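Local coordinates for calcium-dependent protein kinase, putative (Plasmodium falciparum, PDB 3MSE) that binds calcium through this C-terminal EF-hand region and, as a whole protein, probably phosphorylates serine and threonine residues of other proteins in a calcium-dependent manner, at residues Y62-L65 / A66-G69; V138-N141 / N142-D145. All coordinates share one frame; numbering follows the deposited sequence.

Contact 1: residues Y62-L65 / A66-G69; sequences YTVL and ASVG
In one of its two modelled conformers, Ser67 turns its hydroxyl back along the helix onto the carbonyl of Val64, with OG 2.8 Å from Val64 O. In that conformer the first torsion (chi1 77°) sets OG between the backbone N and the carbonyl carbon, which folds the short side chain against its own helix. The hydroxyl donates from a position tilted 20° from the carbonyl plane. Just before it in the chain, Ala66 meets Tyr62, four residues back, more loosely: the methyl CB of Ala66 lies 4.3 Å from CE1 of the Tyr62 ring, approaching it obliquely. The same methyl sits 3.3 Å from Tyr62 O, the carbonyl that accepts the main-chain bond from Ala66 N at 2.9 Å.

These residues close the second helix of the first EF-hand, helix 58-67, whose start supplies the calcium ligand Glu60. Its C-terminal end is a Schellman motif: Gly69 leaves helical geometry with a positive phi of 112°, and the chain bends back on the last turn. Val68 N donates to Leu65 O, only three residues back, at 3.2 Å and from well above the carbonyl plane, so not on a lone pair. CB of Val68 comes to 3.7 Å from Val64 O, while the buried Leu65 side chain leaves in another direction to meet Ile75 of helix 72-82. The Tyr62 ring also packs on that helix, at Lys72, Ile75 and Asn76. Val64 rests on Ile2 of the second subunit, and both Leu65 and Val68 touch Leu7 of that subunit.

Contact 2: residues V138-N141 / N142-D145; sequences VLDN and NDID
A capping box formed by Asp140 and Asp143 starts helix 141-152, the helix that follows the calcium-binding EF-hand formed by helices 109-117 and 127-133. Asp140 is the N-cap. The two residues exchange bonds: Asp140 N donates to Asp143 OD2 at 3.0 Å in a nearly straight bond, with an N-H...O angle of 173°, while Asp143 N returns a weak bond to Asp140 OD1 at 3.4 Å. Asp143 OD2 receives its donor on the anti lone pair, the one facing away from its other oxygen. Asp140 OD1 takes a second weak bond from Asn142 N, so one carboxylate oxygen faces two N-H groups of the first turn. The Asp140 chi1 of 59° sets CG between its backbone N and carbonyl carbon, from where OD1 reaches both N-H groups.

The price of this exchange is a close approach of like charges, Asp140 OD1 to Asp143 OD2 at 3.0 Å. The side chains cross at about a right angle, yet their carboxylate planes are only 8° apart. The amides of the helix start probably offset part of the repulsion.

Leu139, just before the cap, lays CB beside Asp143 OD2 at 3.7 Å and packs on Asn18, Ile19 and Ile22 of helix 18-48. Ile144, the buried member, faces Ile130 and Val131 of helix 127-133, and brings CG1 to 3.4 Å from Asp140 O. Across the first turn, Asp145 N donates to Asn141 O. The Asn141 amide and the Asp145 carboxylate stand almost perpendicular, and Asn141 OD1, hydrogen-bonded to Lys127 NZ, lies 3.8 Å from Asp145 OD2.

From the N terminus, the chain runs through helix 4-13 and the long helix 18-48 before the first calcium loop leads into helix 58-67. Contact 1 lies at the end of that helix, just ahead of helix 72-82. The chain then passes through the helices completing the first EF-hand pair and the second calcium loop before contact 2 opens helix 141-152. Each contact joins two adjoining segments of one continuous stretch, so neither closes a long loop; they stand in series, without nesting or crossing. The centres of contact 1 and contact 2 are about 56 Å apart, on opposite sides of the chain's centre. Contact 1 faces helix 72-82 and the second subunit; contact 2 faces helices 18-48 and 127-133.

Contact 1: residues Y62-L65 / A66-G69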
loop_
_atom_site.group_PDB
_atom_site.type_symbol
_atom_site.label_atom_id
_atom_site.label_comp_id
_atom_site.label_asym_id
_atom_site.label_seq_id
_atom_site.Cartn_x
_atom_site.Cartn_y
_atom_site.Cartn_z
ATOM N N TYR A 62 27.839 0.135 4.279
ATOM C CA TYR A 62 28.725 -0.045 5.425
ATOM C C TYR A 62 29.186 1.301 5.981
ATOM O O TYR A 62 29.053 1.572 7.180
ATOM C CB TYR A 62 29.960 -0.867 5.050
ATOM C CG TYR A 62 30.699 -1.404 6.257
ATOM C CD1 TYR A 62 31.422 -0.548 7.105
ATOM C CD2 TYR A 62 30.663 -2.767 6.564
ATOM C CE1 TYR A 62 32.097 -1.054 8.234
ATOM C CE2 TYR A 62 31.327 -3.281 7.683
ATOM C CZ TYR A 62 32.041 -2.422 8.513
ATOM O OH TYR A 62 32.690 -2.937 9.627
ATOM N N THR A 63 29.725 2.141 5.105
ATOM C CA THR A 63 30.341 3.387 5.557
ATOM C C THR A 63 29.305 4.301 6.212
ATOM O O THR A 63 29.633 5.067 7.121
ATOM C CB THR A 63 31.113 4.138 4.442
ATOM O OG1 THR A 63 31.666 5.337 4.989
ATOM C CG2 THR A 63 30.203 4.538 3.274
ATOM N N VAL A 64 28.053 4.218 5.763
ATOM C CA VAL A 64 27.032 5.061 6.353
ATOM C C VAL A 64 26.525 4.483 7.677
ATOM O O VAL A 64 26.381 5.221 8.650
ATOM C CB VAL A 64 25.880 5.383 5.361
ATOM C CG1 VAL A 64 24.769 6.133 6.055
ATOM C CG2 VAL A 64 26.416 6.228 4.180
ATOM N N LEU A 65 26.235 3.183 7.721
ATOM C CA LEU A 65 25.777 2.566 8.981
ATOM C C LEU A 65 26.848 2.756 10.094
ATOM O O LEU A 65 26.518 3.037 11.250
ATOM C CB LEU A 65 25.401 1.079 8.790
ATOM C CG LEU A 65 24.190 0.722 7.880
ATOM C CD1 LEU A 65 23.793 -0.790 7.906
ATOM C CD2 LEU A 65 22.959 1.605 8.142
ATOM N N ALA A 66 28.116 2.635 9.714
ATOM C CA ALA A 66 29.246 2.847 10.636
ATOM C C ALA A 66 29.247 4.259 11.230
ATOM O O ALA A 66 29.457 4.418 12.433
ATOM C CB ALA A 66 30.587 2.547 9.947
ATOM N N SER A 67 28.978 5.258 10.390
ATOM C CA SER A 67 29.006 6.664 10.800
ATOM C C SER A 67 27.811 7.066 11.663
ATOM O O SER A 67 27.774 8.174 12.196
ATOM C CB SER A 67 29.073 7.576 9.572
ATOM O OG SER A 67 27.800 7.667 8.953
ATOM N N VAL A 68 26.841 6.169 11.793
ATOM C CA VAL A 68 25.624 6.460 12.525
ATOM C C VAL A 68 25.473 5.602 13.795
ATOM O O VAL A 68 24.479 5.722 14.513
ATOM C CB VAL A 68 24.416 6.360 11.522
ATOM C CG1 VAL A 68 23.267 5.619 12.076
ATOM C CG2 VAL A 68 24.054 7.726 10.948
ATOM N N GLY A 69 26.450 4.738 14.080
ATOM C CA GLY A 69 26.470 4.030 15.360
ATOM C C GLY A 69 26.224 2.544 15.298
ATOM O O GLY A 69 26.284 1.874 16.312
#

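Contact 2: residues V138-N141 / N142-D145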
loop_
_atom_site.group_PDB
_atom_site.type_symbol
_atom_site.label_atom_id
_atom_site.label_comp_id
_atom_site.label_asym_id
_atom_site.label_seq_id
_atom_site.Cartn_x
_atom_site.Cartn_y
_atom_site.Cartn_z
ATOM N N VAL A 138 -21.827 18.500 4.111
ATOM C CA VAL A 138 -23.188 19.041 4.015
ATOM C C VAL A 138 -24.276 17.960 3.835
ATOM O O VAL A 138 -25.472 18.253 3.963
ATOM C CB VAL A 138 -23.273 20.193 2.956
ATOM C CG1 VAL A 138 -22.666 19.763 1.609
ATOM C CG2 VAL A 138 -24.700 20.691 2.778
ATOM N N LEU A 139 -23.861 16.719 3.587
ATOM C CA LEU A 139 -24.765 15.557 3.468
ATOM C C LEU A 139 -25.737 15.390 4.641
ATOM O O LEU A 139 -25.434 15.785 5.770
ATOM C CB LEU A 139 -23.964 14.256 3.322
ATOM C CG LEU A 139 -22.778 14.185 2.363
ATOM C CD1 LEU A 139 -22.028 12.886 2.609
ATOM C CD2 LEU A 139 -23.236 14.281 0.913
ATOM N N ASP A 140 -26.882 14.761 4.364
ATOM C CA ASP A 140 -27.978 14.632 5.329
ATOM C C ASP A 140 -28.455 13.181 5.467
ATOM O O ASP A 140 -27.780 12.253 5.013
ATOM C CB ASP A 140 -29.150 15.551 4.930
ATOM C CG ASP A 140 -29.707 15.248 3.518
ATOM O OD1 ASP A 140 -29.711 14.075 3.062
ATOM O OD2 ASP A 140 -30.159 16.211 2.863
ATOM N N ASN A 141 -29.628 12.993 6.071
ATOM C CA ASN A 141 -30.151 11.648 6.341
ATOM C C ASN A 141 -30.605 10.840 5.111
ATOM O O ASN A 141 -30.555 9.599 5.130
ATOM C CB ASN A 141 -31.279 11.703 7.373
ATOM C CG ASN A 141 -31.133 10.632 8.427
ATOM O OD1 ASN A 141 -31.876 9.646 8.444
ATOM N ND2 ASN A 141 -30.140 10.804 9.306
ATOM N N ASN A 142 -31.052 11.542 4.065
ATOM C CA ASN A 142 -31.418 10.916 2.787
ATOM C C ASN A 142 -30.230 10.177 2.162
ATOM O O ASN A 142 -30.327 9.005 1.790
ATOM C CB ASN A 142 -31.947 11.979 1.815
ATOM C CG ASN A 142 -32.535 11.374 0.538
ATOM O OD1 ASN A 142 -33.290 10.395 0.585
ATOM N ND2 ASN A 142 -32.192 11.968 -0.612
ATOM N N ASP A 143 -29.101 10.872 2.086
ATOM C CA ASP A 143 -27.866 10.311 1.563
ATOM C C ASP A 143 -27.446 9.053 2.333
ATOM O O ASP A 143 -27.069 8.042 1.732
ATOM C CB ASP A 143 -26.762 11.374 1.608
ATOM C CG ASP A 143 -27.154 12.666 0.881
ATOM O OD1 ASP A 143 -27.469 12.592 -0.332
ATOM O OD2 ASP A 143 -27.139 13.755 1.514
ATOM N N ILE A 144 -27.532 9.114 3.662
ATOM C CA ILE A 144 -27.089 8.010 4.512
ATOM C C ILE A 144 -27.919 6.754 4.268
ATOM O O ILE A 144 -27.368 5.661 4.138
ATOM C CB ILE A 144 -27.084 8.394 6.022
ATOM C CG1 ILE A 144 -26.090 9.538 6.274
ATOM C CG2 ILE A 144 -26.735 7.187 6.885
ATOM C CD1 ILE A 144 -26.281 10.261 7.583
ATOM N N ASP A 145 -29.241 6.920 4.214
ATOM C CA ASP A 145 -30.164 5.798 3.983
ATOM C C ASP A 145 -29.889 5.094 2.664
ATOM O O ASP A 145 -29.862 3.871 2.626
ATOM C CB ASP A 145 -31.626 6.256 4.039
ATOM C CG ASP A 145 -32.147 6.375 5.457
ATOM O OD1 ASP A 145 -31.735 5.567 6.316
ATOM O OD2 ASP A 145 -32.964 7.285 5.710
#